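Local coordinates for protein DNA polymerase II large subunit (Pyrococcus horikoshii, PDB 7OEC) that contains, in the crystallised part, an intein that probably excises itself by protein splicing from the large subunit of an archaeal DNA polymerase, at residues 92-102 against 110-121. The protein carries 2 engineered substitutions. Numbering follows the deposited sequence.
Sequences TTVDHPVLVYE and RAFEVREGNIII
The methyl of Ala111 is the bump at one end, set into a hollow formed by Thr92 OG1, the carbonyls of Thr93 and Val94, and Val98 CG2, which lies 3.9 Å from Ala111 CB. Weak hydrogen bonds from Ala111 N to His96 O and from Phe112 N to Val94 O fasten this 3-10 turn to the Thr93–His96 beta turn. The Phe112 ring turns its edge to the chain there, CE2 lying 3.2 Å from Asp95 OD1, with carboxylate and ring planes 71° apart. Midway, Val98 CG1 meets Val114 CG2 (3.9 Å), while Ile120 CD1 reaches back to within 4.0 Å of Val100 CG1. With CG1 anti to its carbonyl carbon (chi1 -63°), Val100 also rests this methyl on Asn118 CB. Asn118 OD1 accepts from Arg115 N and Lys109 NZ; an alanine here would probably leave both donors without this acceptor and the 115–118 turn less firmly held. At the far end Tyr101 N donates to Ile119 O (2.7 Å, 158°), and Ile121 CD1 packs obliquely against Tyr101 CB and ring. Thus the 97–110 hairpin folds over the following loop and edge strand 119–123, within the all-beta splicing domain of the Hint (Hedgehog/intein) fold.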
# COMPACT_ATOMS: atom_id res chain seq x y z
N THR A 92 1.37 -8.11 -2.09
CA THR A 92 2.27 -7.73 -1.01
C THR A 92 3.21 -8.88 -0.69
O THR A 92 2.99 -10.01 -1.10
CB THR A 92 1.56 -7.39 0.30
OG1 THR A 92 1.00 -8.60 0.88
CG2 THR A 92 0.41 -6.44 0.09
N THR A 93 4.27 -8.59 0.06
CA THR A 93 5.06 -9.71 0.55
C THR A 93 4.26 -10.57 1.55
O THR A 93 3.23 -10.15 2.10
CB THR A 93 6.36 -9.24 1.15
OG1 THR A 93 6.05 -8.32 2.18
CG2 THR A 93 7.28 -8.57 0.16
N VAL A 94 4.75 -11.80 1.77
CA VAL A 94 3.92 -12.82 2.42
C VAL A 94 3.48 -12.41 3.82
O VAL A 94 2.42 -12.85 4.27
CB VAL A 94 4.63 -14.19 2.46
CG1 VAL A 94 4.85 -14.60 1.13
CG2 VAL A 94 5.91 -14.13 3.23
N ASP A 95 4.32 -11.69 4.58
CA ASP A 95 4.01 -11.32 5.97
C ASP A 95 3.54 -9.88 6.11
O ASP A 95 3.43 -9.38 7.23
CB ASP A 95 5.23 -11.52 6.88
CG ASP A 95 5.60 -12.98 7.04
OD1 ASP A 95 4.70 -13.83 6.97
OD2 ASP A 95 6.79 -13.30 7.19
N HIS A 96 3.29 -9.22 5.00
CA HIS A 96 2.92 -7.82 5.03
C HIS A 96 1.58 -7.68 5.74
O HIS A 96 0.65 -8.42 5.44
CB HIS A 96 2.72 -7.33 3.59
CG HIS A 96 2.75 -5.84 3.44
ND1 HIS A 96 1.72 -5.01 3.82
CD2 HIS A 96 3.71 -5.04 2.92
CE1 HIS A 96 2.04 -3.76 3.54
NE2 HIS A 96 3.24 -3.75 3.00
N PRO A 97 1.42 -6.69 6.61
CA PRO A 97 0.09 -6.44 7.16
C PRO A 97 -0.91 -6.02 6.08
O PRO A 97 -0.61 -5.21 5.21
CB PRO A 97 0.31 -5.29 8.14
CG PRO A 97 1.64 -4.79 7.85
CD PRO A 97 2.45 -5.80 7.17
N VAL A 98 -2.12 -6.55 6.19
CA VAL A 98 -3.23 -6.26 5.30
C VAL A 98 -4.41 -5.94 6.20
O VAL A 98 -4.65 -6.63 7.20
CB VAL A 98 -3.53 -7.49 4.41
CG1 VAL A 98 -4.81 -7.29 3.55
CG2 VAL A 98 -2.35 -7.74 3.45
N LEU A 99 -5.18 -4.93 5.82
CA LEU A 99 -6.38 -4.55 6.56
C LEU A 99 -7.61 -5.15 5.92
O LEU A 99 -7.86 -4.96 4.73
CB LEU A 99 -6.54 -3.04 6.57
CG LEU A 99 -5.37 -2.33 7.22
CD1 LEU A 99 -5.63 -0.87 7.23
CD2 LEU A 99 -5.11 -2.80 8.64
N VAL A 100 -8.37 -5.89 6.71
CA VAL A 100 -9.65 -6.44 6.29
C VAL A 100 -10.72 -5.89 7.21
O VAL A 100 -10.45 -5.53 8.35
CB VAL A 100 -9.65 -7.98 6.27
CG1 VAL A 100 -8.66 -8.54 5.28
CG2 VAL A 100 -9.33 -8.53 7.58
N TYR A 101 -11.93 -5.78 6.71
CA TYR A 101 -12.97 -5.10 7.47
C TYR A 101 -13.95 -6.12 8.00
O TYR A 101 -14.58 -6.85 7.24
CB TYR A 101 -13.70 -4.12 6.60
CG TYR A 101 -14.47 -3.10 7.38
CD1 TYR A 101 -15.85 -3.17 7.47
CD2 TYR A 101 -13.82 -2.05 8.03
CE1 TYR A 101 -16.59 -2.20 8.17
CE2 TYR A 101 -14.53 -1.10 8.76
CZ TYR A 101 -15.92 -1.18 8.81
OH TYR A 101 -16.61 -0.21 9.51
N GLU A 102 -14.06 -6.21 9.31
CA GLU A 102 -14.82 -7.28 9.94
C GLU A 102 -15.60 -6.67 11.08
O GLU A 102 -15.01 -6.02 11.95
CB GLU A 102 -13.90 -8.41 10.44
CG GLU A 102 -13.14 -9.10 9.31
CD GLU A 102 -12.40 -10.38 9.70
OE1 GLU A 102 -12.23 -11.24 8.77
OE2 GLU A 102 -12.02 -10.53 10.91
N ARG A 110 -1.57 -10.62 8.87
CA ARG A 110 -0.50 -10.86 7.91
C ARG A 110 -1.11 -11.36 6.61
O ARG A 110 -2.13 -12.05 6.62
CB ARG A 110 0.52 -11.86 8.45
CG ARG A 110 1.30 -11.29 9.62
CD ARG A 110 2.13 -12.34 10.34
NE ARG A 110 1.29 -13.29 11.06
CZ ARG A 110 1.74 -14.27 11.85
NH1 ARG A 110 3.05 -14.44 12.04
NH2 ARG A 110 0.87 -15.08 12.46
N ALA A 111 -0.47 -11.04 5.49
CA ALA A 111 -1.07 -11.35 4.20
C ALA A 111 -1.40 -12.83 4.08
O ALA A 111 -2.45 -13.18 3.54
CB ALA A 111 -0.12 -10.92 3.09
N PHE A 112 -0.54 -13.72 4.60
CA PHE A 112 -0.78 -15.15 4.44
C PHE A 112 -1.96 -15.66 5.26
O PHE A 112 -2.42 -16.79 5.04
CB PHE A 112 0.47 -16.00 4.74
CG PHE A 112 0.83 -16.08 6.20
CD1 PHE A 112 0.27 -17.03 7.05
CD2 PHE A 112 1.73 -15.18 6.73
CE1 PHE A 112 0.61 -17.07 8.40
CE2 PHE A 112 2.05 -15.21 8.07
CZ PHE A 112 1.49 -16.15 8.91
N GLU A 113 -2.48 -14.85 6.18
CA GLU A 113 -3.64 -15.21 6.97
C GLU A 113 -4.95 -14.71 6.39
O GLU A 113 -6.02 -15.07 6.91
CB GLU A 113 -3.52 -14.58 8.36
CG GLU A 113 -2.36 -15.02 9.20
CD GLU A 113 -2.15 -14.11 10.51
OE1 GLU A 113 -2.41 -12.84 10.58
OE2 GLU A 113 -1.71 -14.72 11.51
N VAL A 114 -4.90 -13.85 5.36
CA VAL A 114 -6.13 -13.39 4.72
C VAL A 114 -6.78 -14.58 4.03
O VAL A 114 -6.09 -15.47 3.52
CB VAL A 114 -5.79 -12.26 3.73
CG1 VAL A 114 -7.04 -11.79 2.95
CG2 VAL A 114 -5.20 -11.05 4.46
N ARG A 115 -8.12 -14.59 4.01
CA ARG A 115 -8.89 -15.68 3.43
C ARG A 115 -9.85 -15.15 2.38
O ARG A 115 -10.34 -14.02 2.46
CB ARG A 115 -9.70 -16.41 4.49
CG ARG A 115 -8.81 -17.12 5.58
CD ARG A 115 -8.02 -18.27 4.92
NE ARG A 115 -7.04 -18.93 5.79
CZ ARG A 115 -5.71 -18.73 5.77
NH1 ARG A 115 -5.13 -17.86 4.93
NH2 ARG A 115 -4.94 -19.43 6.61
N GLU A 116 -10.13 -16.01 1.39
CA GLU A 116 -11.20 -15.70 0.47
C GLU A 116 -12.47 -15.38 1.26
O GLU A 116 -12.81 -16.06 2.23
CB GLU A 116 -11.45 -16.87 -0.48
CG GLU A 116 -10.46 -17.00 -1.55
CD GLU A 116 -10.76 -18.23 -2.44
OE1 GLU A 116 -11.87 -18.82 -2.33
OE2 GLU A 116 -9.89 -18.60 -3.23
N GLY A 117 -13.17 -14.34 0.81
CA GLY A 117 -14.36 -13.87 1.45
C GLY A 117 -14.13 -12.78 2.46
O GLY A 117 -15.11 -12.17 2.90
N ASN A 118 -12.89 -12.56 2.88
CA ASN A 118 -12.62 -11.41 3.73
C ASN A 118 -12.93 -10.13 2.95
O ASN A 118 -12.83 -10.09 1.71
CB ASN A 118 -11.14 -11.35 4.18
CG ASN A 118 -10.76 -12.40 5.21
OD1 ASN A 118 -9.58 -12.50 5.54
ND2 ASN A 118 -11.72 -13.20 5.70
N ILE A 119 -13.30 -9.07 3.66
CA ILE A 119 -13.68 -7.80 3.04
C ILE A 119 -12.51 -6.82 3.03
O ILE A 119 -11.91 -6.56 4.08
CB ILE A 119 -14.89 -7.18 3.75
CG1 ILE A 119 -16.09 -8.14 3.68
CG2 ILE A 119 -15.22 -5.78 3.21
CD1 ILE A 119 -16.63 -8.40 2.30
N ILE A 120 -12.28 -6.20 1.88
CA ILE A 120 -11.33 -5.10 1.69
C ILE A 120 -12.14 -3.83 1.43
O ILE A 120 -13.21 -3.89 0.81
CB ILE A 120 -10.42 -5.41 0.48
CG1 ILE A 120 -9.64 -6.69 0.68
CG2 ILE A 120 -9.54 -4.25 0.12
CD1 ILE A 120 -8.60 -6.60 1.74
N ILE A 121 -11.65 -2.69 1.91
CA ILE A 121 -12.31 -1.41 1.71
C ILE A 121 -11.64 -0.71 0.54
O ILE A 121 -10.41 -0.58 0.50
CB ILE A 121 -12.26 -0.55 3.00
CG1 ILE A 121 -12.97 -1.28 4.14
CG2 ILE A 121 -12.76 0.85 2.76
CD1 ILE A 121 -14.39 -1.64 3.85
O HOH W 1 -9.16 -2.63 3.50